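Local coordinates for protein putative carbohydrate-active enzyme (Uncultured organism, PDB 5WH8) that probably hydrolyses O-glycosidic bonds in cellulose through the family 5 glycoside hydrolase domain that this chain represents, one domain of a longer, probably secreted, multi-modular enzyme, at residues A[272-284]-A[287-300]. Residues are numbered along the deposited sequence; the frame is centred on the assembly and turned at random.
Sequences SFADKPESSAALK and ASNSGDWNMVSESG. With EDO (1,2-ethanediol), chain M.
Asp-275 OD2 takes two bonds from one residue, Ser-288: the hydroxyl OG at 2.8 Å on the syn side, though tilted 32° out of the carboxylate plane, and the backbone N from well above that plane, both from the same face. The contact belongs to the (β/α)8 TIM barrel of glycoside hydrolase family 5, where the loop leaving the eighth barrel strand, 268-273, folds against the short helix 287-290 and the start of helix 298-307. Ser-297 is the N-cap of the latter. Its OG, placed by chi1 65° between its own backbone N and carbonyl carbon, donates to a lone pair of Ala-281 O at 2.7 Å while accepting the capping bond from Gly-300 N, so one hydroxyl ties the loop to the helix start. Leu-283 and Val-296 form a single beta bridge, flanked by Ser-297 N to Ala-282 O and a nearly straight Lys-284 N to Met-295 O bond (175° at the hydrogen). The Leu-283 side chain runs from the bridge to two rings: CD1 lies over one face of Phe-273, toward its rim, and meets the edge of Trp-293 at CE3, 4.0 Å away. The side chains of Phe-273 and Trp-293 run across each other at about a right angle, with CZ of the former 3.9 Å from CE3 of the latter; Leu-54 and Ser-50 of helix 48-56 also touch the phenylalanine. Two waters bridge the segments: one links Ser-279 O to Ser-299 N. Ser-299 OG, whose main polar partner is Thr-240 OG1, also donates to the other water, which in turn donates to Ser-280 O and lies 2.7 Å from both Ser-299 OG and Ser-280 O.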
loop_
_atom_site.group_PDB
_atom_site.type_symbol
_atom_site.label_atom_id
_atom_site.label_comp_id
_atom_site.label_asym_id
_atom_site.label_seq_id
_atom_site.Cartn_x
_atom_site.Cartn_y
_atom_site.Cartn_z
ATOM N N SER A 272 -3.121 -3.016 10.681
ATOM C CA SER A 272 -3.532 -3.916 9.583
ATOM C C SER A 272 -4.988 -4.292 9.801
ATOM O O SER A 272 -5.497 -4.214 10.933
ATOM C CB SER A 272 -2.690 -5.200 9.534
ATOM O OG SER A 272 -3.038 -6.025 10.623
ATOM N N PHE A 273 -5.637 -4.724 8.726
ATOM C CA PHE A 273 -6.967 -5.325 8.799
ATOM C C PHE A 273 -6.835 -6.814 9.054
ATOM O O PHE A 273 -6.667 -7.609 8.115
ATOM C CB PHE A 273 -7.748 -5.080 7.510
ATOM C CG PHE A 273 -9.203 -5.475 7.602
ATOM C CD1 PHE A 273 -10.103 -4.717 8.325
ATOM C CD2 PHE A 273 -9.659 -6.609 6.961
ATOM C CE1 PHE A 273 -11.457 -5.091 8.394
ATOM C CE2 PHE A 273 -10.996 -6.974 7.015
ATOM C CZ PHE A 273 -11.893 -6.218 7.730
ATOM N N ALA A 274 -6.877 -7.179 10.333
ATOM C CA ALA A 274 -6.675 -8.540 10.793
ATOM C C ALA A 274 -7.178 -8.581 12.233
ATOM O O ALA A 274 -7.332 -7.518 12.851
ATOM C CB ALA A 274 -5.208 -8.932 10.714
ATOM N N ASP A 275 -7.445 -9.780 12.757
ATOM C CA ASP A 275 -7.911 -9.923 14.144
ATOM C C ASP A 275 -6.894 -10.627 15.039
ATOM O O ASP A 275 -7.262 -11.231 16.039
ATOM C CB ASP A 275 -9.260 -10.656 14.182
ATOM C CG ASP A 275 -9.190 -12.070 13.636
ATOM O OD1 ASP A 275 -8.187 -12.449 12.998
ATOM O OD2 ASP A 275 -10.183 -12.816 13.844
ATOM N N LYS A 276 -5.614 -10.535 14.682
ATOM C CA LYS A 276 -4.516 -10.967 15.552
ATOM C C LYS A 276 -4.557 -10.209 16.883
ATOM O O LYS A 276 -4.836 -9.009 16.899
ATOM C CB LYS A 276 -3.173 -10.735 14.843
ATOM C CG LYS A 276 -1.956 -11.328 15.534
ATOM C CD LYS A 276 -0.745 -11.263 14.638
ATOM C CE LYS A 276 0.506 -11.854 15.302
ATOM N NZ LYS A 276 0.194 -13.175 15.931
ATOM N N PRO A 277 -4.267 -10.881 18.017
ATOM C CA PRO A 277 -4.343 -10.172 19.296
ATOM C C PRO A 277 -3.090 -9.328 19.571
ATOM O O PRO A 277 -2.334 -9.564 20.514
ATOM C CB PRO A 277 -4.524 -11.315 20.328
ATOM C CG PRO A 277 -3.961 -12.494 19.699
ATOM C CD PRO A 277 -4.081 -12.336 18.199
ATOM N N GLU A 278 -2.887 -8.322 18.725
ATOM C CA GLU A 278 -1.841 -7.315 18.929
ATOM C C GLU A 278 -2.488 -5.950 18.689
ATOM O O GLU A 278 -3.445 -5.841 17.908
ATOM C CB GLU A 278 -0.641 -7.516 17.982
ATOM C CG GLU A 278 -1.008 -7.479 16.489
ATOM C CD GLU A 278 0.124 -7.916 15.567
ATOM O OE1 GLU A 278 1.128 -8.471 16.056
ATOM O OE2 GLU A 278 -0.001 -7.716 14.340
ATOM N N SER A 279 -1.982 -4.904 19.336
ATOM C CA SER A 279 -2.735 -3.661 19.389
ATOM C C SER A 279 -2.829 -2.919 18.050
ATOM O O SER A 279 -3.740 -2.088 17.900
ATOM C CB SER A 279 -2.144 -2.726 20.439
ATOM O OG SER A 279 -0.778 -2.541 20.222
ATOM N N SER A 280 -1.949 -3.203 17.080
ATOM C CA SER A 280 -2.058 -2.549 15.758
ATOM C C SER A 280 -3.159 -3.183 14.893
ATOM O O SER A 280 -3.625 -2.577 13.914
ATOM C CB SER A 280 -0.720 -2.598 15.002
ATOM O OG SER A 280 -0.366 -3.904 14.606
ATOM N N ALA A 281 -3.599 -4.386 15.262
ATOM C CA ALA A 281 -4.675 -5.062 14.520
ATOM C C ALA A 281 -5.971 -4.281 14.696
ATOM O O ALA A 281 -6.330 -3.923 15.828
ATOM C CB ALA A 281 -4.837 -6.509 15.005
ATOM N N ALA A 282 -6.680 -4.016 13.586
ATOM C CA ALA A 282 -7.855 -3.132 13.597
ATOM C C ALA A 282 -9.152 -3.833 14.044
ATOM O O ALA A 282 -10.130 -3.159 14.375
ATOM C CB ALA A 282 -8.035 -2.519 12.203
ATOM N N LEU A 283 -9.139 -5.174 14.076
ATOM C CA LEU A 283 -10.295 -5.972 14.531
ATOM C C LEU A 283 -9.990 -6.646 15.868
ATOM O O LEU A 283 -8.843 -7.058 16.133
ATOM C CB LEU A 283 -10.645 -7.057 13.507
ATOM C CG LEU A 283 -11.051 -6.579 12.102
ATOM C CD1 LEU A 283 -11.050 -7.733 11.117
ATOM C CD2 LEU A 283 -12.410 -5.923 12.171
ATOM N N LYS A 284 -11.024 -6.797 16.688
ATOM C CA LYS A 284 -10.920 -7.575 17.918
ATOM C C LYS A 284 -10.739 -9.041 17.612
ATOM O O LYS A 284 -11.250 -9.543 16.616
ATOM C CB LYS A 284 -12.172 -7.381 18.792
ATOM C CG LYS A 284 -12.337 -5.974 19.300
ATOM C CD LYS A 284 -13.411 -5.839 20.354
ATOM C CE LYS A 284 -13.222 -4.550 21.137
ATOM N NZ LYS A 284 -14.275 -4.355 22.171
ATOM N N ALA A 287 -13.140 -11.686 15.371
ATOM C CA ALA A 287 -13.995 -11.065 14.370
ATOM C C ALA A 287 -14.062 -11.878 13.067
ATOM O O ALA A 287 -15.082 -11.858 12.376
ATOM C CB ALA A 287 -13.523 -9.639 14.079
ATOM N N SER A 288 -12.988 -12.578 12.704
ATOM C CA SER A 288 -13.041 -13.371 11.465
ATOM C C SER A 288 -13.862 -14.651 11.660
ATOM O O SER A 288 -14.331 -15.224 10.678
ATOM C CB SER A 288 -11.640 -13.715 10.951
ATOM O OG SER A 288 -10.951 -14.584 11.813
ATOM N N ASN A 289 -14.048 -15.085 12.906
ATOM C CA ASN A 289 -14.919 -16.233 13.199
ATOM C C ASN A 289 -16.391 -15.838 13.113
ATOM O O ASN A 289 -17.199 -16.569 12.542
ATOM C CB ASN A 289 -14.634 -16.812 14.587
ATOM C CG ASN A 289 -13.296 -17.535 14.669
ATOM O OD1 ASN A 289 -12.796 -18.064 13.675
ATOM N ND2 ASN A 289 -12.721 -17.569 15.866
ATOM N N SER A 290 -16.726 -14.662 13.648
ATOM C CA SER A 290 -18.097 -14.162 13.627
ATOM C C SER A 290 -18.498 -13.534 12.300
ATOM O O SER A 290 -19.682 -13.489 11.945
ATOM C CB SER A 290 -18.286 -13.120 14.736
ATOM O OG SER A 290 -17.528 -11.956 14.443
ATOM N N GLY A 291 -17.518 -13.024 11.566
ATOM C CA GLY A 291 -17.789 -12.303 10.338
ATOM C C GLY A 291 -18.222 -10.869 10.568
ATOM O O GLY A 291 -18.785 -10.245 9.681
ATOM N N ASP A 292 -17.990 -10.362 11.774
ATOM C CA ASP A 292 -18.399 -8.999 12.116
ATOM C C ASP A 292 -17.243 -8.040 11.845
ATOM O O ASP A 292 -16.404 -7.774 12.702
ATOM C CB ASP A 292 -18.846 -8.916 13.585
ATOM C CG ASP A 292 -19.509 -7.595 13.920
ATOM O OD1 ASP A 292 -19.396 -6.649 13.124
ATOM O OD2 ASP A 292 -20.152 -7.484 15.004
ATOM N N TRP A 293 -17.217 -7.538 10.622
ATOM C CA TRP A 293 -16.087 -6.773 10.128
ATOM C C TRP A 293 -16.051 -5.349 10.663
ATOM O O TRP A 293 -15.148 -4.590 10.313
ATOM C CB TRP A 293 -16.128 -6.781 8.594
ATOM C CG TRP A 293 -16.213 -8.176 8.062
ATOM C CD1 TRP A 293 -17.245 -8.731 7.331
ATOM C CD2 TRP A 293 -15.241 -9.204 8.233
ATOM N NE1 TRP A 293 -16.954 -10.046 7.045
ATOM C CE2 TRP A 293 -15.734 -10.362 7.586
ATOM C CE3 TRP A 293 -14.005 -9.268 8.875
ATOM C CZ2 TRP A 293 -15.029 -11.571 7.585
ATOM C CZ3 TRP A 293 -13.290 -10.476 8.857
ATOM C CH2 TRP A 293 -13.814 -11.606 8.211
ATOM N N ASN A 294 -16.993 -5.001 11.539
ATOM C CA ASN A 294 -17.004 -3.702 12.196
ATOM C C ASN A 294 -16.726 -3.815 13.707
ATOM O O ASN A 294 -16.815 -2.830 14.448
ATOM C CB ASN A 294 -18.336 -2.997 11.933
ATOM C CG ASN A 294 -18.476 -2.560 10.483
ATOM O OD1 ASN A 294 -17.783 -1.659 10.041
ATOM N ND2 ASN A 294 -19.363 -3.201 9.742
ATOM N N MET A 295 -16.376 -5.013 14.160
ATOM C CA MET A 295 -15.998 -5.233 15.563
ATOM C C MET A 295 -14.549 -4.798 15.784
ATOM O O MET A 295 -13.632 -5.627 15.851
ATOM C CB MET A 295 -16.181 -6.692 15.950
ATOM C CG MET A 295 -16.052 -6.939 17.446
ATOM S SD MET A 295 -17.353 -6.166 18.450
ATOM C CE MET A 295 -18.650 -7.405 18.281
ATOM N N VAL A 296 -14.368 -3.483 15.869
ATOM C CA VAL A 296 -13.041 -2.864 15.862
ATOM C C VAL A 296 -12.376 -2.852 17.236
ATOM O O VAL A 296 -13.041 -2.795 18.275
ATOM C CB VAL A 296 -13.089 -1.416 15.346
ATOM C CG1 VAL A 296 -13.381 -1.399 13.842
ATOM C CG2 VAL A 296 -14.107 -0.584 16.087
ATOM N N SER A 297 -11.054 -2.916 17.206
ATOM C CA SER A 297 -10.196 -2.676 18.351
ATOM C C SER A 297 -10.098 -1.181 18.665
ATOM O O SER A 297 -10.656 -0.361 17.938
ATOM C CB SER A 297 -8.796 -3.203 18.054
ATOM O OG SER A 297 -8.236 -2.448 16.986
ATOM N N GLU A 298 -9.332 -0.836 19.704
ATOM C CA GLU A 298 -9.107 0.574 20.021
ATOM C C GLU A 298 -8.430 1.279 18.823
ATOM O O GLU A 298 -8.847 2.374 18.406
ATOM C CB GLU A 298 -8.269 0.709 21.297
ATOM C CG GLU A 298 -8.050 2.132 21.748
ATOM C CD GLU A 298 -7.208 2.240 23.027
ATOM O OE1 GLU A 298 -6.626 1.226 23.461
ATOM O OE2 GLU A 298 -7.144 3.347 23.600
ATOM N N SER A 299 -7.395 0.648 18.262
ATOM C CA SER A 299 -6.731 1.207 17.076
ATOM C C SER A 299 -7.670 1.261 15.855
ATOM O O SER A 299 -7.725 2.272 15.144
ATOM C CB SER A 299 -5.458 0.403 16.733
ATOM O OG SER A 299 -4.739 0.964 15.620
ATOM N N GLY A 300 -8.448 0.206 15.625
ATOM C CA GLY A 300 -9.399 0.200 14.524
ATOM C C GLY A 300 -10.478 1.287 14.640
ATOM O O GLY A 300 -10.926 1.882 13.648
HETATM C C1 EDO M . 3.199 -7.492 12.718
HETATM O O1 EDO M . 1.983 -6.901 13.209
HETATM C C2 EDO M . 3.651 -8.738 13.499
HETATM O O2 EDO M . 2.554 -9.590 13.882
HETATM O O HOH W 1 -5.846 -1.542 19.475
HETATM O O HOH W 2 -5.190 -0.441 13.318
#